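Local coordinates for N-acetylgalactosaminyltransferase 7 (PDB 6IWR), which is a two-domain glycosyltransferase, coupling a manganese-containing GT-A domain to a ricin-type beta-trefoil lectin domain, at residues A252-P257 / I264-L269; D487-T492 / F496-P501; C525-A530 / K534-H539. All blocks are in the same frame, centred on the assembly; numbering follows the deposited sequence.

Contact 1. Residues A252-P257 / I264-L269; sequences APLVAP and ICTVPL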
loop_
_atom_site.group_PDB
_atom_site.type_symbol
_atom_site.label_atom_id
_atom_site.label_comp_id
_atom_site.label_asym_id
_atom_site.label_seq_id
_atom_site.Cartn_x
_atom_site.Cartn_y
_atom_site.Cartn_z
ATOM N N ALA A 252 1.334 -40.692 -4.262
ATOM C CA ALA A 252 2.410 -41.678 -4.135
ATOM C C ALA A 252 3.765 -41.017 -3.902
ATOM O O ALA A 252 4.451 -41.369 -2.931
ATOM C CB ALA A 252 2.420 -42.587 -5.370
ATOM N N PRO A 253 4.205 -40.079 -4.725
ATOM C CA PRO A 253 5.442 -39.339 -4.411
ATOM C C PRO A 253 5.482 -38.792 -2.985
ATOM O O PRO A 253 6.531 -38.851 -2.331
ATOM C CB PRO A 253 5.446 -38.200 -5.446
ATOM C CG PRO A 253 4.235 -38.429 -6.341
ATOM C CD PRO A 253 3.335 -39.400 -5.697
ATOM N N LEU A 254 4.357 -38.268 -2.480
ATOM C CA LEU A 254 4.370 -37.618 -1.173
ATOM C C LEU A 254 4.443 -38.627 -0.031
ATOM O O LEU A 254 5.121 -38.391 0.976
ATOM C CB LEU A 254 3.130 -36.740 -1.018
ATOM C CG LEU A 254 3.048 -35.850 0.223
ATOM C CD1 LEU A 254 3.845 -34.598 0.034
ATOM C CD2 LEU A 254 1.632 -35.500 0.495
ATOM N N VAL A 255 3.749 -39.758 -0.152
ATOM C CA VAL A 255 3.757 -40.722 0.943
ATOM C C VAL A 255 4.782 -41.848 0.783
ATOM O O VAL A 255 4.993 -42.629 1.726
ATOM C CB VAL A 255 2.341 -41.291 1.114
ATOM C CG1 VAL A 255 2.292 -42.243 2.286
ATOM C CG2 VAL A 255 1.369 -40.152 1.322
ATOM N N ALA A 256 5.429 -41.968 -0.358
ATOM C CA ALA A 256 6.449 -43.005 -0.474
ATOM C C ALA A 256 7.572 -42.795 0.532
ATOM O O ALA A 256 7.904 -43.735 1.272
ATOM C CB ALA A 256 6.973 -43.070 -1.915
ATOM N N PRO A 257 8.183 -41.621 0.638
ATOM C CA PRO A 257 9.314 -41.500 1.576
ATOM C C PRO A 257 8.928 -41.816 3.015
ATOM O O PRO A 257 9.690 -42.500 3.712
ATOM C CB PRO A 257 9.794 -40.052 1.388
ATOM C CG PRO A 257 8.892 -39.435 0.368
ATOM C CD PRO A 257 7.977 -40.438 -0.207
ATOM N N ILE A 264 10.498 -39.440 8.370
ATOM C CA ILE A 264 10.553 -38.470 7.288
ATOM C C ILE A 264 9.229 -37.733 7.252
ATOM O O ILE A 264 8.159 -38.333 7.409
ATOM C CB ILE A 264 10.859 -39.156 5.946
ATOM C CG1 ILE A 264 12.174 -39.928 6.057
ATOM C CG2 ILE A 264 10.904 -38.145 4.801
ATOM C CD1 ILE A 264 12.605 -40.585 4.776
ATOM N N CYS A 265 9.302 -36.420 7.112
ATOM C CA CYS A 265 8.130 -35.587 6.907
ATOM C C CYS A 265 8.232 -34.971 5.523
ATOM O O CYS A 265 9.292 -34.480 5.124
ATOM C CB CYS A 265 8.022 -34.520 7.990
ATOM S SG CYS A 265 6.934 -33.178 7.637
ATOM N N THR A 266 7.138 -34.995 4.799
ATOM C CA THR A 266 7.150 -34.756 3.374
ATOM C C THR A 266 6.360 -33.498 3.044
ATOM O O THR A 266 5.399 -33.151 3.745
ATOM C CB THR A 266 6.575 -35.975 2.679
ATOM O OG1 THR A 266 7.665 -36.836 2.354
ATOM C CG2 THR A 266 5.986 -35.600 1.455
ATOM N N VAL A 267 6.777 -32.812 1.977
ATOM C CA VAL A 267 6.174 -31.547 1.579
ATOM C C VAL A 267 6.041 -31.492 0.060
ATOM O O VAL A 267 7.030 -31.628 -0.652
ATOM C CB VAL A 267 6.982 -30.334 2.073
ATOM C CG1 VAL A 267 6.139 -29.085 1.962
ATOM C CG2 VAL A 267 7.468 -30.543 3.511
ATOM N N PRO A 268 4.840 -31.313 -0.474
ATOM C CA PRO A 268 4.704 -31.095 -1.919
ATOM C C PRO A 268 5.268 -29.739 -2.330
ATOM O O PRO A 268 5.380 -28.816 -1.525
ATOM C CB PRO A 268 3.188 -31.134 -2.126
ATOM C CG PRO A 268 2.659 -30.549 -0.825
ATOM C CD PRO A 268 3.577 -31.109 0.249
ATOM N N LEU A 269 5.632 -29.625 -3.601
ATOM C CA LEU A 269 5.889 -28.305 -4.156
ATOM C C LEU A 269 4.577 -27.530 -4.217
ATOM O O LEU A 269 3.591 -27.994 -4.802
ATOM C CB LEU A 269 6.512 -28.393 -5.546
ATOM C CG LEU A 269 7.885 -29.065 -5.631
ATOM C CD1 LEU A 269 8.599 -28.691 -6.939
ATOM C CD2 LEU A 269 8.729 -28.726 -4.427
#
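Leu254 reaches from helix 252-257 past Thr266 and on to Pro268 of strand 264-269. Its CB lies 3.9 Å from CG2 of Thr266, the first atom of the strand that it meets. CG stands near the same methyl, set in that direction because it is anti to the backbone N (chi1 -173°). CD1 then sits 3.5 Å from Pro268 CD, with the ring atom Pro268 N and the carbonyl carbon of Val267 also beside it. The modelled approach of this end of the leucine to the Thr266 methyl is too close to be trusted, so the evidence for the apolar contact rests on Pro268. Thr266 OG1 donates a weak hydrogen bond to Leu254 O at 3.3 Å. Here a helix covers one side of a strand in the central mixed sheet of the GT-A domain; the short axes run nearly antiparallel (166°) and approach to 7.7 Å. Alternation along the strand matches this: Ile264 and Thr266 point their CB atoms at the helix, whereas Cys265 and Val267 point theirs the other way, Val267 touching Leu370. Pro257, three residues on from Leu254 where the helix is kinked, meets both Thr266 and Ile264. Its CG lies 3.5 Å from Thr266 OG1, the two side chains meeting at about a right angle, and its CB is 4.1 Å from Ile264 CG2. Strand 369-373 adds to the same layer, with Val373 against Thr266 and Leu371 against Ile264, while Ile264 CD1 comes within 3.6 Å of Pro257 O.

Contact 2. Residues D487-T492 / F496-P501; sequences DSMGKT and FVELGP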
loop_
_atom_site.group_PDB
_atom_site.type_symbol
_atom_site.label_atom_id
_atom_site.label_comp_id
_atom_site.label_asym_id
_atom_site.label_seq_id
_atom_site.Cartn_x
_atom_site.Cartn_y
_atom_site.Cartn_z
ATOM N N ASP A 487 10.522 9.003 12.635
ATOM C CA ASP A 487 9.634 7.892 12.372
ATOM C C ASP A 487 9.414 7.719 10.880
ATOM O O ASP A 487 9.458 8.668 10.089
ATOM C CB ASP A 487 8.363 8.040 13.224
ATOM C CG ASP A 487 7.076 8.105 12.442
ATOM O OD1 ASP A 487 6.664 7.146 11.748
ATOM O OD2 ASP A 487 6.419 9.124 12.642
ATOM N N SER A 488 9.283 6.454 10.513
ATOM C CA SER A 488 9.439 6.033 9.135
ATOM C C SER A 488 8.254 6.441 8.279
ATOM O O SER A 488 8.380 6.539 7.056
ATOM C CB SER A 488 9.602 4.515 9.120
ATOM O OG SER A 488 10.207 4.089 7.924
ATOM N N MET A 489 7.093 6.672 8.898
ATOM C CA MET A 489 5.819 6.674 8.183
ATOM C C MET A 489 5.615 5.370 7.423
ATOM O O MET A 489 4.881 5.329 6.437
ATOM C CB MET A 489 5.715 7.858 7.216
ATOM C CG MET A 489 5.969 9.195 7.849
ATOM S SD MET A 489 5.048 9.343 9.367
ATOM C CE MET A 489 5.424 11.053 9.742
ATOM N N GLY A 490 6.278 4.300 7.846
ATOM C CA GLY A 490 6.237 3.071 7.089
ATOM C C GLY A 490 6.905 3.137 5.737
ATOM O O GLY A 490 6.911 2.132 5.024
ATOM N N LYS A 491 7.470 4.286 5.360
ATOM C CA LYS A 491 8.119 4.426 4.061
ATOM C C LYS A 491 9.194 3.364 3.877
ATOM O O LYS A 491 9.875 2.970 4.825
ATOM C CB LYS A 491 8.756 5.804 3.919
ATOM C CG LYS A 491 8.024 6.778 3.023
ATOM C CD LYS A 491 7.221 7.774 3.835
ATOM C CE LYS A 491 7.869 9.150 3.878
ATOM N NZ LYS A 491 7.658 9.901 2.621
ATOM N N THR A 492 9.348 2.899 2.642
ATOM C CA THR A 492 10.392 1.941 2.297
ATOM C C THR A 492 11.100 2.380 1.020
ATOM O O THR A 492 10.694 3.336 0.354
ATOM C CB THR A 492 9.838 0.538 2.071
ATOM O OG1 THR A 492 8.732 0.636 1.165
ATOM C CG2 THR A 492 9.405 -0.093 3.385
ATOM N N PHE A 496 11.466 9.120 2.340
ATOM C CA PHE A 496 12.186 9.991 3.261
ATOM C C PHE A 496 11.576 9.938 4.654
ATOM O O PHE A 496 10.364 10.098 4.825
ATOM C CB PHE A 496 12.210 11.428 2.763
ATOM C CG PHE A 496 12.980 11.596 1.516
ATOM C CD1 PHE A 496 14.324 11.267 1.484
ATOM C CD2 PHE A 496 12.370 12.081 0.370
ATOM C CE1 PHE A 496 15.059 11.417 0.323
ATOM C CE2 PHE A 496 13.094 12.236 -0.804
ATOM C CZ PHE A 496 14.441 11.901 -0.830
ATOM N N VAL A 497 12.430 9.720 5.632
ATOM C CA VAL A 497 12.040 9.607 7.026
ATOM C C VAL A 497 11.687 10.992 7.538
ATOM O O VAL A 497 12.262 11.988 7.095
ATOM C CB VAL A 497 13.196 8.951 7.809
ATOM C CG1 VAL A 497 13.849 9.902 8.793
ATOM C CG2 VAL A 497 12.763 7.654 8.443
ATOM N N GLU A 498 10.714 11.071 8.444
ATOM C CA GLU A 498 10.231 12.348 8.963
ATOM C C GLU A 498 10.285 12.367 10.485
ATOM O O GLU A 498 10.689 11.397 11.145
ATOM C CB GLU A 498 8.805 12.622 8.489
ATOM C CG GLU A 498 8.554 12.149 7.076
ATOM C CD GLU A 498 7.127 12.388 6.622
ATOM O OE1 GLU A 498 6.393 13.097 7.343
ATOM O OE2 GLU A 498 6.742 11.867 5.548
ATOM N N LEU A 499 9.863 13.498 11.039
ATOM C CA LEU A 499 9.722 13.670 12.477
ATOM C C LEU A 499 8.246 13.596 12.840
ATOM O O LEU A 499 7.398 14.150 12.140
ATOM C CB LEU A 499 10.310 15.009 12.929
ATOM C CG LEU A 499 10.639 15.190 14.414
ATOM C CD1 LEU A 499 11.923 14.463 14.721
ATOM C CD2 LEU A 499 10.726 16.672 14.820
ATOM N N GLY A 500 7.931 12.899 13.923
ATOM C CA GLY A 500 6.573 12.902 14.414
ATOM C C GLY A 500 6.531 12.849 15.922
ATOM O O GLY A 500 7.545 12.619 16.584
ATOM N N PRO A 501 5.354 13.066 16.499
ATOM C CA PRO A 501 5.230 12.976 17.956
ATOM C C PRO A 501 5.496 11.554 18.428
ATOM O O PRO A 501 5.015 10.586 17.835
ATOM C CB PRO A 501 3.784 13.416 18.229
ATOM C CG PRO A 501 3.133 13.557 16.919
ATOM C CD PRO A 501 4.155 13.620 15.855
#
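Asp487 and Glu498 form an antiparallel hydrogen-bonded pair, the firm part of this contact. Asp487 N donates to Glu498 O at 2.8 Å (168° at the hydrogen), and Glu498 N returns a bond to Asp487 O at 3.2 Å; in both, the donor is tilted from the carbonyl plane by about 20°. Val497 packs the buried side: its CG2 is 3.8 Å from Ser488 CA, with Ile486 and Val575 also against this valine. Strand 484-487 thus pairs with strand 498-501 in a two-stranded sheet of the beta-trefoil lectin domain, and the chain leaves the pair through a type I' turn from Ser488 to Lys491. An Asx turn overlaps its start: Asp487 OD1 accepts from Met489 N at 2.9 Å, met from above the carboxylate plane, not in it. The more exposed side is built from long side chains. Met489, bent at chi2 (-47°), crosses Glu498 at about a right angle; its CG lies 3.6 Å from Glu498 CD, and its CE comes alongside Glu498 OE1 at 3.3 Å. The other carboxylate oxygen of Glu498, OE2, faces Lys491, whose chain bends at chi2, chi3 and chi4 before NZ comes to 3.6 Å from that oxygen, a salt bridge at long range on the side where the turn opens to solvent.

Contact 3. Residues C525-A530 / K534-H539; sequences CLTKGA and KVMITH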
loop_
_atom_site.group_PDB
_atom_site.type_symbol
_atom_site.label_atom_id
_atom_site.label_comp_id
_atom_site.label_asym_id
_atom_site.label_seq_id
_atom_site.Cartn_x
_atom_site.Cartn_y
_atom_site.Cartn_z
ATOM N N CYS A 525 17.749 0.325 5.747
ATOM C CA CYS A 525 18.736 1.211 6.354
ATOM C C CYS A 525 18.483 2.668 5.986
ATOM O O CYS A 525 17.907 2.981 4.943
ATOM C CB CYS A 525 20.153 0.839 5.930
ATOM S SG CYS A 525 20.619 -0.649 6.586
ATOM N N LEU A 526 18.887 3.566 6.882
ATOM C CA LEU A 526 18.877 4.989 6.592
ATOM C C LEU A 526 20.202 5.350 5.939
ATOM O O LEU A 526 21.254 4.811 6.303
ATOM C CB LEU A 526 18.674 5.861 7.838
ATOM C CG LEU A 526 17.667 5.566 8.953
ATOM C CD1 LEU A 526 16.743 6.734 9.194
ATOM C CD2 LEU A 526 16.847 4.337 8.661
ATOM N N THR A 527 20.138 6.248 4.959
ATOM C CA THR A 527 21.320 6.775 4.296
ATOM C C THR A 527 21.019 8.201 3.869
ATOM O O THR A 527 19.955 8.745 4.173
ATOM C CB THR A 527 21.745 5.910 3.105
ATOM O OG1 THR A 527 22.728 6.621 2.349
ATOM C CG2 THR A 527 20.555 5.609 2.213
ATOM N N LYS A 528 21.960 8.806 3.161
ATOM C CA LYS A 528 21.861 10.200 2.754
ATOM C C LYS A 528 21.283 10.260 1.348
ATOM O O LYS A 528 21.832 9.658 0.420
ATOM C CB LYS A 528 23.229 10.878 2.814
ATOM C CG LYS A 528 23.204 12.341 2.441
ATOM C CD LYS A 528 23.548 12.529 0.978
ATOM C CE LYS A 528 25.051 12.515 0.781
ATOM N NZ LYS A 528 25.480 13.739 0.049
ATOM N N GLY A 529 20.172 10.966 1.193
ATOM C CA GLY A 529 19.598 11.064 -0.128
ATOM C C GLY A 529 20.171 12.230 -0.906
ATOM O O GLY A 529 19.737 13.370 -0.714
ATOM N N ALA A 530 21.159 11.981 -1.766
ATOM C CA ALA A 530 21.538 13.016 -2.716
ATOM C C ALA A 530 20.325 13.358 -3.570
ATOM O O ALA A 530 19.474 12.507 -3.849
ATOM C CB ALA A 530 22.705 12.566 -3.594
ATOM N N LYS A 534 18.300 15.245 3.062
ATOM C CA LYS A 534 17.283 14.398 3.653
ATOM C C LYS A 534 17.846 13.012 3.919
ATOM O O LYS A 534 18.788 12.548 3.263
ATOM C CB LYS A 534 16.067 14.268 2.748
ATOM C CG LYS A 534 15.300 15.525 2.522
ATOM C CD LYS A 534 14.729 15.510 1.109
ATOM C CE LYS A 534 13.225 15.694 1.074
ATOM N NZ LYS A 534 12.852 16.739 0.074
ATOM N N VAL A 535 17.243 12.358 4.904
ATOM C CA VAL A 535 17.557 10.991 5.272
ATOM C C VAL A 535 16.507 10.090 4.660
ATOM O O VAL A 535 15.303 10.265 4.888
ATOM C CB VAL A 535 17.602 10.836 6.794
ATOM C CG1 VAL A 535 17.902 9.404 7.176
ATOM C CG2 VAL A 535 18.621 11.783 7.336
ATOM N N MET A 536 16.967 9.124 3.897
ATOM C CA MET A 536 16.140 8.233 3.119
ATOM C C MET A 536 16.206 6.841 3.736
ATOM O O MET A 536 17.139 6.519 4.474
ATOM C CB MET A 536 16.651 8.252 1.678
ATOM C CG MET A 536 15.879 7.476 0.634
ATOM S SD MET A 536 16.860 7.485 -0.884
ATOM C CE MET A 536 18.488 7.180 -0.198
ATOM N N ILE A 537 15.190 6.028 3.449
ATOM C CA ILE A 537 15.095 4.635 3.883
ATOM C C ILE A 537 15.134 3.756 2.637
ATOM O O ILE A 537 14.339 3.966 1.713
ATOM C CB ILE A 537 13.789 4.385 4.653
ATOM C CG1 ILE A 537 13.996 4.401 6.137
ATOM C CG2 ILE A 537 13.278 2.992 4.395
ATOM C CD1 ILE A 537 13.126 3.348 6.796
ATOM N N THR A 538 16.037 2.771 2.597
ATOM C CA THR A 538 16.080 1.866 1.448
ATOM C C THR A 538 16.426 0.467 1.888
ATOM O O THR A 538 16.777 0.222 3.043
ATOM C CB THR A 538 17.126 2.232 0.389
ATOM O OG1 THR A 538 17.744 3.484 0.704
ATOM C CG2 THR A 538 16.487 2.284 -0.981
ATOM N N HIS A 539 16.393 -0.440 0.916
ATOM C CA HIS A 539 16.833 -1.798 1.166
ATOM C C HIS A 539 18.348 -1.845 1.363
ATOM O O HIS A 539 19.117 -1.113 0.726
ATOM C CB HIS A 539 16.418 -2.732 0.034
ATOM C CG HIS A 539 16.747 -4.164 0.312
ATOM N ND1 HIS A 539 17.603 -4.902 -0.478
ATOM C CD2 HIS A 539 16.381 -4.976 1.333
ATOM C CE1 HIS A 539 17.725 -6.117 0.028
ATOM N NE2 HIS A 539 16.996 -6.187 1.128
#
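The beta hairpin of strands 524-529 and 534-539 is part of an antiparallel sheet in the ricin-type beta-trefoil domain, and this contact is the pairing of its two arms. The short strand axes approach to 4.6 Å at an angle of 132°, so the arms are strongly twisted against each other. Backbone bonds alternate along them. Cys525 and Thr538 form one hydrogen-bonded pair, Cys525 N reaching Thr538 O at 2.9 Å, nearly along the C=O axis, while Thr538 N answers to Cys525 O. Thr527 and Met536 form the next, with Met536 N 3.0 Å from Thr527 O and a return bond from Thr527 N to Met536 O; both donors are tilted out of the carbonyl planes. Between them stands the non-hydrogen-bonded pair Leu526-Ile537, where Leu526 CA approaches Met536 O at 3.1 Å, a CA-H...O contact. At the end away from the connecting loop, the disulfide from Cys525 to Cys540 ties the arms covalently. On the face carrying Leu526, Val535 and Ile537, the leucine branches divide the work: CD1 meets Val535 CG1 at 3.5 Å and CD2 meets Ile537 CG1 at 3.8 Å, each side-chain pair crossing at a slant. Leu519 continues this apolar layer on the neighbouring strand, and Val575 covers Val535. Thr527 and Met536 occupy the other face, lying side by side and pointing the same way. Thr527 turns OG1 to Glu547, its hydrogen-bonding partner, which leaves the methyl for the hairpin. The Met536 chain is extended until it bends at chi3 (43°), and that bend lays its CE 3.5 Å from Thr527 CG2.

Along the chain the three contacts come in series, contact 1 in the glycosyltransferase range and contacts 2 and 3 in the lectin range. Contact 1 lies on the opposite side of the chain's centre from the other two, its centre 46 Å from each, with nearest atoms about 29 Å from contact 2 and about 25 Å from contact 3. Contacts 2 and 3 are neighbours, centres 11 Å apart. Their meeting is direct: Val497 N stands 3.0 Å from Val535 O, a probable hydrogen bond, and Ile537 packs on Ser488 and Lys491. The turn and strand residues of 487-492 and 496-501 therefore border strand 534-539 within one trefoil, while contact 1 belongs to a separate module.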